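Local coordinates for protein frutapin (Artocarpus altilis, PDB 5KRP) that is a breadfruit lectin of the jacalin-like family that probably binds carbohydrates, with mannose-type sugars as likely ligands, and assembles from four copies of one chain, at residues K35-L47 against V131-I144. Residues are numbered along the deposited sequence; the frame is centred on the assembly and turned at random. Where two conformers were deposited one is given.
Sequences KEAIGSFSVIYDL and VGFKGRTGDLLDAI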
loop_
_atom_site.group_PDB
_atom_site.type_symbol
_atom_site.label_atom_id
_atom_site.label_comp_id
_atom_site.label_asym_id
_atom_site.label_seq_id
_atom_site.Cartn_x
_atom_site.Cartn_y
_atom_site.Cartn_z
ATOM N N LYS A 35 -23.835 -11.251 25.163
ATOM C CA LYS A 35 -25.067 -11.073 25.985
ATOM C C LYS A 35 -25.071 -9.616 26.473
ATOM O O LYS A 35 -25.432 -8.713 25.711
ATOM C CB LYS A 35 -25.122 -12.206 27.090
ATOM C CG LYS A 35 -26.477 -12.226 27.818
ATOM C CD LYS A 35 -27.555 -12.851 26.956
ATOM C CE LYS A 35 -28.977 -12.630 27.526
ATOM N NZ LYS A 35 -29.975 -13.576 26.922
ATOM N N GLU A 36 -24.537 -9.336 27.664
ATOM C CA GLU A 36 -24.417 -7.966 28.115
ATOM C C GLU A 36 -23.288 -7.214 27.393
ATOM O O GLU A 36 -23.261 -5.984 27.343
ATOM C CB GLU A 36 -24.169 -7.948 29.637
ATOM C CG GLU A 36 -25.410 -8.447 30.388
ATOM C CD GLU A 36 -25.496 -9.951 30.581
ATOM O OE1 GLU A 36 -24.559 -10.768 30.289
ATOM O OE2 GLU A 36 -26.549 -10.327 31.146
ATOM N N ALA A 37 -22.337 -7.987 26.925
ATOM C CA ALA A 37 -21.165 -7.415 26.231
ATOM C C ALA A 37 -20.808 -8.417 25.141
ATOM O O ALA A 37 -21.412 -9.484 25.047
ATOM C CB ALA A 37 -20.025 -7.225 27.195
ATOM N N ILE A 38 -19.726 -8.145 24.389
ATOM C CA ILE A 38 -19.173 -9.154 23.517
ATOM C C ILE A 38 -18.156 -10.005 24.252
ATOM O O ILE A 38 -17.252 -9.480 24.970
ATOM C CB ILE A 38 -18.477 -8.457 22.268
ATOM C CG1 ILE A 38 -19.414 -7.506 21.548
ATOM C CG2 ILE A 38 -17.834 -9.518 21.380
ATOM C CD1 ILE A 38 -20.644 -8.102 20.930
ATOM N N GLY A 39 -18.284 -11.334 24.072
ATOM C CA GLY A 39 -17.416 -12.347 24.617
ATOM C C GLY A 39 -16.388 -12.837 23.583
ATOM O O GLY A 39 -15.321 -12.282 23.437
ATOM N N SER A 40 -16.692 -13.939 22.911
ATOM C CA SER A 40 -15.770 -14.562 21.982
ATOM C C SER A 40 -15.730 -13.758 20.662
ATOM O O SER A 40 -16.683 -13.128 20.280
ATOM C CB SER A 40 -16.261 -15.961 21.677
ATOM O OG SER A 40 -16.326 -16.783 22.867
ATOM N N PHE A 41 -14.635 -13.910 19.956
ATOM C CA PHE A 41 -14.450 -13.315 18.664
ATOM C C PHE A 41 -13.402 -14.128 17.939
ATOM O O PHE A 41 -12.239 -14.235 18.353
ATOM C CB PHE A 41 -14.028 -11.832 18.803
ATOM C CG PHE A 41 -13.991 -11.096 17.464
ATOM C CD1 PHE A 41 -12.862 -11.159 16.663
ATOM C CD2 PHE A 41 -15.088 -10.400 17.009
ATOM C CE1 PHE A 41 -12.826 -10.415 15.439
ATOM C CE2 PHE A 41 -15.075 -9.729 15.793
ATOM C CZ PHE A 41 -13.968 -9.749 15.019
ATOM N N SER A 42 -13.786 -14.679 16.815
ATOM C CA SER A 42 -12.833 -15.395 15.949
ATOM C C SER A 42 -13.259 -15.281 14.484
ATOM O O SER A 42 -14.428 -15.075 14.188
ATOM C CB SER A 42 -12.721 -16.884 16.363
ATOM O OG SER A 42 -12.644 -17.086 17.793
ATOM N N VAL A 43 -12.303 -15.470 13.573
ATOM C CA VAL A 43 -12.576 -15.173 12.153
ATOM C C VAL A 43 -12.005 -16.289 11.266
ATOM O O VAL A 43 -10.967 -16.828 11.510
ATOM C CB VAL A 43 -11.864 -13.834 11.776
ATOM C CG1 VAL A 43 -12.150 -13.409 10.318
ATOM C CG2 VAL A 43 -12.226 -12.742 12.775
ATOM N N ILE A 44 -12.749 -16.640 10.239
ATOM C CA ILE A 44 -12.226 -17.421 9.120
ATOM C C ILE A 44 -11.904 -16.378 8.030
ATOM O O ILE A 44 -12.794 -15.767 7.439
ATOM C CB ILE A 44 -13.201 -18.503 8.640
ATOM C CG1 ILE A 44 -13.241 -19.666 9.641
ATOM C CG2 ILE A 44 -12.816 -19.082 7.285
ATOM C CD1 ILE A 44 -14.479 -20.509 9.480
ATOM N N TYR A 45 -10.608 -16.160 7.840
ATOM C CA TYR A 45 -10.129 -15.227 6.796
ATOM C C TYR A 45 -10.143 -15.881 5.398
ATOM O O TYR A 45 -10.183 -17.127 5.283
ATOM C CB TYR A 45 -8.741 -14.816 7.141
ATOM C CG TYR A 45 -8.673 -14.014 8.424
ATOM C CD1 TYR A 45 -9.044 -12.660 8.442
ATOM C CD2 TYR A 45 -8.315 -14.602 9.622
ATOM C CE1 TYR A 45 -9.058 -11.936 9.599
ATOM C CE2 TYR A 45 -8.299 -13.838 10.826
ATOM C CZ TYR A 45 -8.663 -12.513 10.798
ATOM O OH TYR A 45 -8.660 -11.743 11.970
ATOM N N ASP A 46 -10.050 -15.048 4.348
ATOM C CA ASP A 46 -9.569 -15.515 3.040
ATOM C C ASP A 46 -8.108 -15.322 3.004
ATOM O O ASP A 46 -7.613 -14.199 3.346
ATOM C CB ASP A 46 -10.178 -14.771 1.892
ATOM C CG ASP A 46 -9.787 -15.433 0.527
ATOM O OD1 ASP A 46 -10.301 -16.594 0.294
ATOM O OD2 ASP A 46 -8.915 -14.811 -0.130
ATOM N N LEU A 47 -7.376 -16.339 2.570
ATOM C CA LEU A 47 -5.940 -16.172 2.271
ATOM C C LEU A 47 -5.752 -16.682 0.841
ATOM O O LEU A 47 -5.705 -17.898 0.600
ATOM C CB LEU A 47 -5.059 -16.944 3.221
ATOM C CG LEU A 47 -3.536 -16.891 3.045
ATOM C CD1 LEU A 47 -3.019 -15.450 3.234
ATOM C CD2 LEU A 47 -2.837 -17.892 3.930
ATOM N N VAL A 131 -8.702 -6.504 6.386
ATOM C CA VAL A 131 -7.939 -7.737 6.092
ATOM C C VAL A 131 -7.414 -8.469 7.362
ATOM O O VAL A 131 -6.669 -9.448 7.287
ATOM C CB VAL A 131 -6.783 -7.430 5.115
ATOM C CG1 VAL A 131 -7.279 -6.958 3.754
ATOM C CG2 VAL A 131 -5.802 -6.412 5.703
ATOM N N GLY A 132 -7.802 -8.007 8.538
ATOM C CA GLY A 132 -7.324 -8.636 9.750
ATOM C C GLY A 132 -7.894 -7.930 10.969
ATOM O O GLY A 132 -8.307 -6.779 10.910
ATOM N N PHE A 133 -7.945 -8.646 12.084
ATOM C CA PHE A 133 -8.396 -8.052 13.358
ATOM C C PHE A 133 -7.312 -8.235 14.441
ATOM O O PHE A 133 -6.533 -9.217 14.407
ATOM C CB PHE A 133 -9.691 -8.669 13.846
ATOM C CG PHE A 133 -10.921 -8.323 13.060
ATOM C CD1 PHE A 133 -11.628 -7.194 13.301
ATOM C CD2 PHE A 133 -11.329 -9.125 12.026
ATOM C CE1 PHE A 133 -12.828 -6.858 12.588
ATOM C CE2 PHE A 133 -12.461 -8.792 11.280
ATOM C CZ PHE A 133 -13.201 -7.693 11.545
ATOM N N LYS A 134 -7.285 -7.317 15.432
ATOM C CA LYS A 134 -6.485 -7.507 16.633
ATOM C C LYS A 134 -7.351 -7.101 17.807
ATOM O O LYS A 134 -8.384 -6.459 17.612
ATOM C CB LYS A 134 -5.175 -6.748 16.641
ATOM C CG LYS A 134 -5.293 -5.235 16.538
ATOM C CD LYS A 134 -3.954 -4.611 16.896
ATOM C CE LYS A 134 -3.812 -4.518 18.400
ATOM N NZ LYS A 134 -2.407 -4.144 18.720
ATOM N N GLY A 135 -6.895 -7.432 19.010
ATOM C CA GLY A 135 -7.656 -7.038 20.162
ATOM C C GLY A 135 -7.085 -7.498 21.477
ATOM O O GLY A 135 -5.929 -7.819 21.567
ATOM N N ARG A 136 -7.960 -7.520 22.484
ATOM C CA ARG A 136 -7.635 -8.035 23.799
ATOM C C ARG A 136 -8.857 -8.720 24.376
ATOM O O ARG A 136 -9.947 -8.202 24.247
ATOM C CB ARG A 136 -7.247 -6.984 24.784
ATOM C CG ARG A 136 -6.421 -5.883 24.307
ATOM C CD ARG A 136 -6.012 -4.913 25.407
ATOM N NE ARG A 136 -6.396 -3.629 24.971
ATOM C CZ ARG A 136 -5.789 -2.876 24.065
ATOM N NH1 ARG A 136 -4.700 -3.267 23.477
ATOM N NH2 ARG A 136 -6.318 -1.693 23.768
ATOM N N THR A 137 -8.653 -9.918 24.956
ATOM C CA THR A 137 -9.745 -10.693 25.514
ATOM C C THR A 137 -9.349 -11.296 26.862
ATOM O O THR A 137 -8.299 -11.887 26.975
ATOM C CB THR A 137 -10.063 -11.862 24.549
ATOM O OG1 THR A 137 -10.476 -11.309 23.285
ATOM C CG2 THR A 137 -11.257 -12.687 25.102
ATOM N N GLY A 138 -10.197 -11.130 27.828
ATOM C CA GLY A 138 -10.046 -11.750 29.151
ATOM C C GLY A 138 -11.267 -12.642 29.295
ATOM O O GLY A 138 -11.361 -13.643 28.584
ATOM N N ASP A 139 -12.159 -12.294 30.211
ATOM C CA ASP A 139 -13.452 -12.920 30.271
ATOM C C ASP A 139 -14.311 -12.431 29.109
ATOM O O ASP A 139 -15.213 -13.131 28.732
ATOM C CB ASP A 139 -14.199 -12.600 31.549
ATOM C CG ASP A 139 -13.561 -13.213 32.801
ATOM O OD1 ASP A 139 -12.643 -14.077 32.724
ATOM O OD2 ASP A 139 -13.989 -12.734 33.884
ATOM N N LEU A 140 -14.047 -11.201 28.612
ATOM C CA LEU A 140 -14.828 -10.536 27.621
ATOM C C LEU A 140 -13.813 -9.974 26.560
ATOM O O LEU A 140 -12.590 -10.022 26.743
ATOM C CB LEU A 140 -15.588 -9.349 28.222
ATOM C CG LEU A 140 -16.679 -9.765 29.241
ATOM C CD1 LEU A 140 -17.224 -8.540 29.894
ATOM C CD2 LEU A 140 -17.807 -10.506 28.603
ATOM N N LEU A 141 -14.366 -9.450 25.488
ATOM C CA LEU A 141 -13.582 -8.731 24.490
ATOM C C LEU A 141 -13.352 -7.342 25.054
ATOM O O LEU A 141 -14.167 -6.478 24.933
ATOM C CB LEU A 141 -14.408 -8.684 23.171
ATOM C CG LEU A 141 -13.651 -8.006 22.011
ATOM C CD1 LEU A 141 -12.416 -8.775 21.707
ATOM C CD2 LEU A 141 -14.533 -7.831 20.798
ATOM N N ASP A 142 -12.193 -7.134 25.656
ATOM C CA ASP A 142 -11.837 -5.795 26.129
ATOM C C ASP A 142 -11.693 -4.724 25.032
ATOM O O ASP A 142 -12.096 -3.575 25.221
ATOM C CB ASP A 142 -10.513 -5.884 26.876
ATOM C CG ASP A 142 -10.598 -6.704 28.166
ATOM O OD1 ASP A 142 -10.643 -7.957 28.113
ATOM O OD2 ASP A 142 -10.595 -6.093 29.269
ATOM N N ALA A 143 -11.163 -5.098 23.872
ATOM C CA ALA A 143 -10.904 -4.075 22.830
ATOM C C ALA A 143 -10.742 -4.790 21.489
ATOM O O ALA A 143 -10.391 -5.971 21.446
ATOM C CB ALA A 143 -9.643 -3.267 23.147
ATOM N N ILE A 144 -11.063 -4.062 20.438
ATOM C CA ILE A 144 -10.888 -4.583 19.084
ATOM C C ILE A 144 -10.387 -3.509 18.137
ATOM O O ILE A 144 -10.806 -2.327 18.177
ATOM C CB ILE A 144 -12.169 -5.265 18.603
ATOM C CG1 ILE A 144 -11.985 -6.006 17.277
ATOM C CG2 ILE A 144 -13.276 -4.294 18.356
ATOM C CD1 ILE A 144 -13.371 -6.298 16.707
HETATM O O HOH W 1 -12.721 -12.178 22.301
#
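Strand 38-47 runs past strand 131-137 roughly antiparallel, at 148°, but their axes come no closer than 8.1 Å, too far for sheet pairing. Backbones meet directly at the start of strand 141-149, just past the turn, where Leu141 N donates an almost straight 2.9 Å hydrogen bond to Ile38 O. Elsewhere side chains span the gap between two sheets of the prism. The middle is aromatic: the edge of Phe41, led by CE1 and CZ, stands over the face of Phe133 in a T-shaped pair, centroids 5.0 Å apart and planes at 71°. Phe41 reaches this place because its CG lies anti to the backbone N (chi1 -173°). Ile144 CD1 sits over one face of the Phe41 ring, toward its rim, a CH-pi contact 4.2 Å from the centroid, while Val43 CG2 touches Phe133 CD2 at 3.8 Å. At the edge of the Phe133 ring sits Tyr45 OH, which also accepts a bent hydrogen bond from Phe133 N (3.2 Å) and is hydrogen-bonded to Asp21, so a buried hydroxyl is satisfied within the apolar interface. Toward the turn, Ile38 CG2 lies alongside Leu141 CD2 at 3.8 Å, and a water bridges Gly39 O to Thr137 OG1, itself bonded to Trp19. A glycerol, probably from the crystallisation liquor, is hydrogen-bonded to Asp139 N, Leu140 N and Asp142 OD2, consistent with the sugar site of jacalin-like lectins. Of the β-prism's other strands, 26-34 packs Ile30 on Phe41 and Ile27 on Val43 and Tyr45, and 95-104, from the third sheet, packs Val97 against Ile38 and Leu141.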